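Local coordinates for isochorismatase family protein family (Burkholderia thailandensis, PDB 3TXY), which is of unknown function but belongs to the isochorismatase family, whose members are mostly hydrolases, though this chain has no cysteine nucleophile, at residues Pro8-Thr13 and Ala187-Ala192; Phe58-Tyr63 and Val103-Gln108; Val130-Ala135 and Ser158-Thr163. All coordinates share one frame; numbering follows the deposited sequence.

Interaction 1 of 3, residues Pro8-Thr13 and Ala187-Ala192; sequences PTLNPT and ADVEAA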
loop_
_atom_site.group_PDB
_atom_site.type_symbol
_atom_site.label_atom_id
_atom_site.label_comp_id
_atom_site.label_asym_id
_atom_site.label_seq_id
_atom_site.Cartn_x
_atom_site.Cartn_y
_atom_site.Cartn_z
ATOM N N PRO A 8 -23.153 -2.128 0.064
ATOM C CA PRO A 8 -22.283 -0.960 0.045
ATOM C C PRO A 8 -22.960 0.229 -0.610
ATOM O O PRO A 8 -23.899 0.064 -1.395
ATOM C CB PRO A 8 -21.104 -1.432 -0.810
ATOM C CG PRO A 8 -21.702 -2.434 -1.732
ATOM C CD PRO A 8 -22.705 -3.158 -0.883
ATOM N N THR A 9 -22.492 1.420 -0.275
ATOM C CA THR A 9 -22.933 2.623 -0.945
ATOM C C THR A 9 -22.072 2.844 -2.178
ATOM O O THR A 9 -20.831 2.886 -2.070
ATOM C CB THR A 9 -22.782 3.858 -0.051
ATOM O OG1 THR A 9 -23.536 3.678 1.155
ATOM C CG2 THR A 9 -23.279 5.088 -0.790
ATOM N N LEU A 10 -22.727 2.982 -3.336
ATOM C CA LEU A 10 -22.023 3.194 -4.593
ATOM C C LEU A 10 -22.609 4.356 -5.373
ATOM O O LEU A 10 -23.829 4.408 -5.592
ATOM C CB LEU A 10 -22.116 1.945 -5.489
ATOM C CG LEU A 10 -21.294 0.698 -5.189
ATOM C CD1 LEU A 10 -21.643 -0.322 -6.256
ATOM C CD2 LEU A 10 -19.810 1.016 -5.185
ATOM N N ASN A 11 -21.740 5.251 -5.845
ATOM C CA ASN A 11 -22.126 6.231 -6.862
ATOM C C ASN A 11 -22.329 5.545 -8.215
ATOM O O ASN A 11 -21.762 4.470 -8.441
ATOM C CB ASN A 11 -21.050 7.312 -6.964
ATOM C CG ASN A 11 -20.946 8.123 -5.703
ATOM O OD1 ASN A 11 -21.906 8.806 -5.336
ATOM N ND2 ASN A 11 -19.801 8.056 -5.025
ATOM N N PRO A 12 -23.133 6.147 -9.124
ATOM C CA PRO A 12 -23.335 5.551 -10.455
ATOM C C PRO A 12 -22.064 5.434 -11.296
ATOM O O PRO A 12 -21.979 4.599 -12.195
ATOM C CB PRO A 12 -24.297 6.522 -11.150
ATOM C CG PRO A 12 -24.882 7.358 -10.080
ATOM C CD PRO A 12 -23.909 7.384 -8.939
ATOM N N THR A 13 -21.126 6.329 -11.013
ATOM C CA THR A 13 -19.847 6.449 -11.696
ATOM C C THR A 13 -18.857 5.443 -11.107
ATOM O O THR A 13 -17.901 5.811 -10.407
ATOM C CB THR A 13 -19.350 7.902 -11.547
ATOM O OG1 THR A 13 -19.498 8.352 -10.177
ATOM C CG2 THR A 13 -20.165 8.802 -12.448
ATOM N N ALA A 187 -22.807 -10.382 -4.352
ATOM C CA ALA A 187 -24.266 -10.214 -4.356
ATOM C C ALA A 187 -24.684 -8.849 -3.800
ATOM O O ALA A 187 -25.604 -8.221 -4.338
ATOM C CB ALA A 187 -24.939 -11.341 -3.555
ATOM N N ASP A 188 -24.043 -8.429 -2.705
ATOM C CA ASP A 188 -24.233 -7.101 -2.108
ATOM C C ASP A 188 -23.904 -6.010 -3.152
ATOM O O ASP A 188 -24.592 -4.999 -3.249
ATOM C CB ASP A 188 -23.232 -6.817 -0.955
ATOM C CG ASP A 188 -23.488 -7.583 0.353
ATOM O OD1 ASP A 188 -24.609 -8.090 0.602
ATOM O OD2 ASP A 188 -22.496 -7.609 1.182
ATOM N N VAL A 189 -22.804 -6.180 -3.879
ATOM C CA VAL A 189 -22.406 -5.177 -4.874
ATOM C C VAL A 189 -23.462 -5.085 -5.979
ATOM O O VAL A 189 -23.878 -3.991 -6.359
ATOM C CB VAL A 189 -21.050 -5.505 -5.524
ATOM C CG1 VAL A 189 -20.842 -4.639 -6.770
ATOM C CG2 VAL A 189 -19.927 -5.318 -4.508
ATOM N N GLU A 190 -23.884 -6.244 -6.477
ATOM C CA GLU A 190 -24.920 -6.327 -7.517
ATOM C C GLU A 190 -26.213 -5.642 -7.072
ATOM O O GLU A 190 -26.824 -4.895 -7.844
ATOM C CB GLU A 190 -25.166 -7.795 -7.896
ATOM N N ALA A 191 -26.622 -5.863 -5.822
ATOM C CA ALA A 191 -27.799 -5.185 -5.273
ATOM C C ALA A 191 -27.618 -3.659 -5.201
ATOM O O ALA A 191 -28.570 -2.910 -5.443
ATOM C CB ALA A 191 -28.165 -5.749 -3.899
ATOM N N ALA A 192 -26.409 -3.202 -4.880
ATOM C CA ALA A 192 -26.117 -1.764 -4.830
ATOM C C ALA A 192 -26.152 -1.128 -6.222
ATOM O O ALA A 192 -26.347 0.078 -6.342
ATOM C CB ALA A 192 -24.762 -1.508 -4.169
#
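The two ends of an isochorismatase-like fold, a parallel sheet flanked by helices, meet where the extended chain of Pro8-Thr13 runs past the C-terminal helix 186-194, just before it enters strand 14-19. Pro8, Ala192 and Leu10 bury the most surface, and no hydrogen bond crosses between the segments, so shape fit does the work.

Pro8 lays one side of its pyrrolidine ring along the helix. Its CD sits 3.5 Å from Asp188 O and 3.7 Å from Asp188 CB, while CG reaches Ala192 CB at 4.0 Å and comes within 4.4 Å of Val189 CG2. A proline suits this place because it is compact, stiff and apolar. Asp188 O is already engaged as the acceptor of the helical bond from Ala192 N, and the Asp188 carboxylate bonds to Thr185 N through OD2, so Asp188 offers Pro8 mainly its CB and carbonyl oxygen. Pro8 also packs on Gln182 and Ala184 of strand 182-184.

Leu10 directs its CB at the helix. With CG beside the backbone N (chi1 -75°) and CD1 fully extended from CA (chi2 180°), the CD1 methyl reaches Ala192 CB at 3.9 Å and approaches Val189 CG1 at 4.4 Å. Leu10 also packs on Val130 and Val155, which carries the apolar layer from the helix onto the sheet.

Ala192, one helical turn after Asp188, takes both neighbours on a single methyl; a small residue lets the chain pass this close. That methyl touches main chain as well: Ala192 CB stands 3.3 Å from Pro8 O.

Interaction 2 of 3, residues Phe58-Tyr63 and Val103-Gln108; sequences FVHTSY and VVTKHQ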
loop_
_atom_site.group_PDB
_atom_site.type_symbol
_atom_site.label_atom_id
_atom_site.label_comp_id
_atom_site.label_asym_id
_atom_site.label_seq_id
_atom_site.Cartn_x
_atom_site.Cartn_y
_atom_site.Cartn_z
ATOM N N PHE A 58 -9.565 -4.971 -16.549
ATOM C CA PHE A 58 -8.836 -6.167 -16.212
ATOM C C PHE A 58 -7.352 -5.902 -16.192
ATOM O O PHE A 58 -6.763 -5.482 -17.206
ATOM C CB PHE A 58 -9.120 -7.280 -17.207
ATOM C CG PHE A 58 -10.540 -7.776 -17.184
ATOM C CD1 PHE A 58 -11.011 -8.520 -16.113
ATOM C CD2 PHE A 58 -11.398 -7.520 -18.239
ATOM C CE1 PHE A 58 -12.317 -9.001 -16.097
ATOM C CE2 PHE A 58 -12.688 -8.001 -18.230
ATOM C CZ PHE A 58 -13.156 -8.732 -17.146
ATOM N N VAL A 59 -6.754 -6.193 -15.037
ATOM C CA VAL A 59 -5.351 -5.932 -14.788
ATOM C C VAL A 59 -4.559 -7.247 -14.814
ATOM O O VAL A 59 -4.945 -8.233 -14.186
ATOM C CB VAL A 59 -5.165 -5.254 -13.413
ATOM C CG1 VAL A 59 -3.689 -5.047 -13.084
ATOM C CG2 VAL A 59 -5.926 -3.932 -13.344
ATOM N N HIS A 60 -3.431 -7.253 -15.499
ATOM C CA HIS A 60 -2.534 -8.392 -15.434
ATOM C C HIS A 60 -1.131 -7.899 -15.281
ATOM O O HIS A 60 -0.840 -6.741 -15.566
ATOM C CB HIS A 60 -2.694 -9.331 -16.645
ATOM C CG HIS A 60 -2.250 -8.737 -17.942
ATOM N ND1 HIS A 60 -1.565 -9.448 -18.857
ATOM C CD2 HIS A 60 -2.414 -7.467 -18.477
ATOM C CE1 HIS A 60 -1.292 -8.669 -19.917
ATOM N NE2 HIS A 60 -1.810 -7.465 -19.693
ATOM N N THR A 61 -0.277 -8.787 -14.791
ATOM C CA THR A 61 1.132 -8.522 -14.571
ATOM C C THR A 61 1.942 -9.191 -15.664
ATOM O O THR A 61 1.741 -10.369 -15.985
ATOM C CB THR A 61 1.576 -9.085 -13.219
ATOM O OG1 THR A 61 0.746 -8.532 -12.199
ATOM C CG2 THR A 61 3.049 -8.782 -12.926
ATOM N N SER A 62 2.873 -8.441 -16.228
ATOM C CA SER A 62 3.777 -8.966 -17.221
ATOM C C SER A 62 5.167 -8.383 -17.010
ATOM O O SER A 62 5.294 -7.252 -16.609
ATOM C CB SER A 62 3.323 -8.594 -18.621
ATOM O OG SER A 62 4.201 -9.139 -19.588
ATOM N N TYR A 63 6.183 -9.178 -17.320
ATOM C CA TYR A 63 7.563 -8.714 -17.337
ATOM C C TYR A 63 8.203 -8.865 -18.727
ATOM O O TYR A 63 9.432 -8.769 -18.868
ATOM C CB TYR A 63 8.372 -9.476 -16.309
ATOM C CG TYR A 63 7.777 -9.398 -14.932
ATOM C CD1 TYR A 63 7.250 -10.526 -14.330
ATOM C CD2 TYR A 63 7.733 -8.196 -14.235
ATOM C CE1 TYR A 63 6.715 -10.483 -13.067
ATOM C CE2 TYR A 63 7.190 -8.146 -12.962
ATOM C CZ TYR A 63 6.682 -9.298 -12.397
ATOM O OH TYR A 63 6.126 -9.301 -11.140
ATOM N N VAL A 103 -7.884 -3.158 -20.682
ATOM C CA VAL A 103 -6.791 -4.033 -20.214
ATOM C C VAL A 103 -5.623 -3.168 -19.730
ATOM O O VAL A 103 -5.098 -2.350 -20.485
ATOM C CB VAL A 103 -6.314 -5.021 -21.316
ATOM C CG1 VAL A 103 -5.049 -5.766 -20.868
ATOM C CG2 VAL A 103 -7.415 -6.014 -21.656
ATOM N N VAL A 104 -5.249 -3.349 -18.466
ATOM C CA VAL A 104 -4.143 -2.620 -17.840
ATOM C C VAL A 104 -3.038 -3.605 -17.541
ATOM O O VAL A 104 -3.293 -4.660 -16.953
ATOM C CB VAL A 104 -4.593 -1.959 -16.532
ATOM C CG1 VAL A 104 -3.379 -1.399 -15.757
ATOM C CG2 VAL A 104 -5.657 -0.903 -16.824
ATOM N N THR A 105 -1.815 -3.254 -17.922
ATOM C CA THR A 105 -0.660 -4.130 -17.712
ATOM C C THR A 105 0.269 -3.514 -16.685
ATOM O O THR A 105 0.700 -2.375 -16.840
ATOM C CB THR A 105 0.115 -4.362 -19.015
ATOM O OG1 THR A 105 -0.778 -4.873 -19.999
ATOM C CG2 THR A 105 1.268 -5.360 -18.808
ATOM N N LYS A 106 0.554 -4.255 -15.622
ATOM C CA LYS A 106 1.432 -3.745 -14.557
ATOM C C LYS A 106 2.686 -4.600 -14.424
ATOM O O LYS A 106 2.743 -5.734 -14.931
ATOM C CB LYS A 106 0.671 -3.660 -13.216
ATOM C CG LYS A 106 0.251 -4.992 -12.607
ATOM C CD LYS A 106 -0.538 -4.813 -11.316
ATOM C CE LYS A 106 -1.081 -6.139 -10.786
ATOM N NZ LYS A 106 -0.064 -6.918 -10.003
ATOM N N HIS A 107 3.677 -4.057 -13.719
ATOM C CA HIS A 107 4.991 -4.702 -13.534
ATOM C C HIS A 107 5.402 -4.832 -12.081
ATOM O O HIS A 107 6.598 -4.929 -11.788
ATOM C CB HIS A 107 6.098 -3.925 -14.262
ATOM C CG HIS A 107 5.790 -3.585 -15.703
ATOM N ND1 HIS A 107 5.532 -4.528 -16.640
ATOM C CD2 HIS A 107 5.793 -2.353 -16.371
ATOM C CE1 HIS A 107 5.327 -3.924 -17.832
ATOM N NE2 HIS A 107 5.510 -2.594 -17.665
ATOM N N GLN A 108 4.429 -4.790 -11.173
ATOM C CA GLN A 108 4.648 -4.931 -9.719
ATOM C C GLN A 108 3.302 -5.199 -9.049
ATOM O O GLN A 108 2.327 -5.465 -9.752
ATOM C CB GLN A 108 5.330 -3.704 -9.127
ATOM C CG GLN A 108 4.438 -2.474 -9.096
ATOM C CD GLN A 108 4.199 -1.873 -10.472
ATOM O OE1 GLN A 108 5.146 -1.644 -11.223
ATOM N NE2 GLN A 108 2.926 -1.583 -10.793
#
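Main-chain hydrogen bonds form a regular parallel ladder between Phe58-Tyr63 and Val103-Gln108. Val104 N gives to Phe58 O, His60 N to Val104 O, Lys106 N to His60 O and Ser62 N to Lys106 O. The last three run nearly along the C=O axis, whereas Val104 N sits above the plane of the Phe58 carbonyl. CA-H groups lean on the same oxygens, as with Val59 CA, 3.2 Å from Val104 O.

Polar side chains add further links. The His60 imidazole lies beside Thr105, and His60 NE2 is hydrogen-bonded to Thr105 OG1 at 2.8 Å. His60 ND1 meets Ser89 O, which fixes the ring's rotation. Beyond the strands, His107 ND1 donates to Ser62 O at 2.7 Å and 165°, with the oxygen only 1° out of the ring plane.

The strands are 56-61 and 102-106 of the Rossmann-like sheet of the isochorismatase fold, the latter outermost within the chain. On the face of Val59 and Thr61, Lys106 bends at its last torsion (chi4 82°), and Lys106 NZ donates hydrogen bonds to Thr61 OG1 and Gln108 O, each at 2.8 Å. Trp109 O and, in a salt bridge, Asp20 OD2 also hold NZ, which should favour its charged form. Asp20 also binds Thr61 OG1, and its pairing with Lys106 resembles the Asp-Lys part of the family's Asp-Lys-Cys triad; the chain has no cysteine to complete it, so any catalysis is unsettled.

Apolar contacts fill the same face. Val59 CG1 crosses the lysine chain at 3.6 Å from Lys106 CD, and Val59 CG2 lies beside Val104 CB at 4.0 Å.

Interaction 3 of 3, residues Val130-Ala135 and Ser158-Thr163; sequences VLTGIA and SDAVST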
loop_
_atom_site.group_PDB
_atom_site.type_symbol
_atom_site.label_atom_id
_atom_site.label_comp_id
_atom_site.label_asym_id
_atom_site.label_seq_id
_atom_site.Cartn_x
_atom_site.Cartn_y
_atom_site.Cartn_z
ATOM N N VAL A 130 -14.826 -1.034 -7.691
ATOM C CA VAL A 130 -15.130 -2.318 -7.096
ATOM C C VAL A 130 -13.985 -3.246 -7.471
ATOM O O VAL A 130 -13.717 -3.488 -8.647
ATOM C CB VAL A 130 -16.504 -2.842 -7.555
ATOM C CG1 VAL A 130 -16.701 -4.301 -7.125
ATOM C CG2 VAL A 130 -17.594 -1.921 -6.999
ATOM N N LEU A 131 -13.311 -3.756 -6.439
ATOM C CA LEU A 131 -12.072 -4.494 -6.581
ATOM C C LEU A 131 -12.238 -5.991 -6.331
ATOM O O LEU A 131 -12.819 -6.420 -5.334
ATOM C CB LEU A 131 -11.066 -3.896 -5.603
ATOM C CG LEU A 131 -9.599 -3.689 -5.892
ATOM C CD1 LEU A 131 -9.229 -3.266 -7.313
ATOM C CD2 LEU A 131 -9.098 -2.643 -4.876
ATOM N N THR A 132 -11.752 -6.779 -7.288
ATOM C CA THR A 132 -11.622 -8.217 -7.138
ATOM C C THR A 132 -10.203 -8.634 -7.497
ATOM O O THR A 132 -9.436 -7.854 -8.071
ATOM C CB THR A 132 -12.612 -8.991 -8.040
ATOM O OG1 THR A 132 -12.109 -9.080 -9.384
ATOM C CG2 THR A 132 -13.962 -8.332 -8.052
ATOM N N GLY A 133 -9.867 -9.874 -7.177
ATOM C CA GLY A 133 -8.650 -10.517 -7.678
ATOM C C GLY A 133 -7.751 -11.179 -6.640
ATOM O O GLY A 133 -8.180 -11.496 -5.531
ATOM N N ILE A 134 -6.494 -11.401 -7.042
ATOM C CA ILE A 134 -5.534 -12.208 -6.305
ATOM C C ILE A 134 -4.195 -11.441 -6.277
ATOM O O ILE A 134 -3.839 -10.863 -7.308
ATOM C CB ILE A 134 -5.300 -13.570 -7.036
ATOM C CG1 ILE A 134 -6.626 -14.300 -7.314
ATOM C CG2 ILE A 134 -4.311 -14.426 -6.259
ATOM C CD1 ILE A 134 -6.500 -15.320 -8.437
ATOM N N ALA A 135 -3.435 -11.389 -5.165
ATOM C CA ALA A 135 -3.816 -11.840 -3.825
ATOM C C ALA A 135 -4.384 -10.668 -3.021
ATOM O O ALA A 135 -4.006 -9.523 -3.206
ATOM C CB ALA A 135 -2.613 -12.427 -3.094
ATOM N N SER A 158 -15.422 -9.493 -1.000
ATOM C CA SER A 158 -14.874 -10.500 -0.114
ATOM C C SER A 158 -14.833 -11.902 -0.716
ATOM O O SER A 158 -13.864 -12.659 -0.501
ATOM C CB SER A 158 -15.637 -10.520 1.222
ATOM O OG SER A 158 -17.000 -10.762 1.026
ATOM N N ASP A 159 -15.859 -12.246 -1.490
ATOM C CA ASP A 159 -15.896 -13.559 -2.134
ATOM C C ASP A 159 -15.329 -13.550 -3.549
ATOM O O ASP A 159 -15.530 -14.503 -4.312
ATOM C CB ASP A 159 -17.300 -14.185 -2.058
ATOM C CG ASP A 159 -18.388 -13.312 -2.631
ATOM O OD1 ASP A 159 -18.183 -12.106 -2.860
ATOM O OD2 ASP A 159 -19.500 -13.864 -2.851
ATOM N N ALA A 160 -14.601 -12.481 -3.897
ATOM C CA ALA A 160 -13.837 -12.455 -5.140
ATOM C C ALA A 160 -12.429 -11.912 -4.945
ATOM O O ALA A 160 -11.834 -11.409 -5.898
ATOM C CB ALA A 160 -14.586 -11.667 -6.217
ATOM N N VAL A 161 -11.910 -12.012 -3.722
ATOM C CA VAL A 161 -10.495 -11.840 -3.426
ATOM C C VAL A 161 -10.033 -13.036 -2.585
ATOM O O VAL A 161 -10.733 -13.450 -1.645
ATOM C CB VAL A 161 -10.165 -10.497 -2.714
ATOM C CG1 VAL A 161 -10.551 -9.313 -3.607
ATOM C CG2 VAL A 161 -10.831 -10.372 -1.334
ATOM N N SER A 162 -8.867 -13.588 -2.932
ATOM C CA SER A 162 -8.287 -14.704 -2.189
ATOM C C SER A 162 -6.796 -14.511 -1.987
ATOM O O SER A 162 -6.141 -13.718 -2.675
ATOM C CB SER A 162 -8.590 -16.039 -2.876
ATOM O OG SER A 162 -9.981 -16.289 -2.880
ATOM N N THR A 163 -6.268 -15.238 -1.017
ATOM C CA THR A 163 -4.881 -15.070 -0.603
ATOM C C THR A 163 -4.336 -16.367 0.006
ATOM O O THR A 163 -4.944 -17.427 -0.157
ATOM C CB THR A 163 -4.740 -13.829 0.310
ATOM O OG1 THR A 163 -3.361 -13.532 0.510
ATOM C CG2 THR A 163 -5.464 -13.983 1.666
#
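Ala160 O is the best-held polar atom here, and one firm hydrogen bond grips it: Gly133 N donates at 2.8 Å and 164°, arriving in the plane of the carbonyl. The bond ties strand 128-134 to strand 153-162, the two parallel strands of a beta-alpha-beta unit whose crossover is helix 136-149, within the Rossmann-like sheet of the isochorismatase fold. The carbonyl of the same residue, Gly133 O, is held more loosely. Ser162 N reaches it only weakly at 3.4 Å, helped by a CA-H contact from Val161 CA at 3.1 Å.

Glycine is called for at 133. At phi 130° and psi -161° a CB would be jammed against the carbonyl oxygen of Thr132. Val161 CG1 packs 3.7 Å from Gly133 N.

Thr132 and Ala160 meet by their carbons. The threonine turns OG1 between its backbone N and carbonyl carbon, where it bonds to Thr42 OG1, and so presents carbon to the neighbouring strand: Thr132 CB lies 3.8 Å from Ala160 CB. The small alanine suits this close approach, at a place where the second chain is still turning its corner.

Beyond Gly133 the peptide between Ile134 and Ala135 is cis, and Ala135 stands at the N-cap position of helix 136-149. A non-proline cis peptide ahead of this helix is a familiar feature of the family's active-site region. Ala135 CA approaches Ser162 O at 3.2 Å, and the Ala135 methyl packs 3.8 Å from Thr163 OG1, a hydroxyl whose hydrogen-bond partner is Asn137 OD1.

In the fold
Interactions 1 and 3 join through shared packing at Val130. Leu10 CD2 lies 4.1 Å from Val130 CG2, and Val189 CG1 lies 4.2 Å from Val130 CG1, so the chain ends rest on strand 128-134. Interaction 2 belongs to the far part of the same sheet: its centre is about 26 Å from that of interaction 1, across the chain's centre. Strand 14-19 separates the strands of interactions 2 and 3, whose nearest atoms are about 6 Å apart. Both probably border the region corresponding to the active site of relatives, one through Lys106, the other through the cis peptide before helix 136-149. A bound 1,2-ethanediol, probably from crystallisation, lies about 4 Å from the Ile134 side chain.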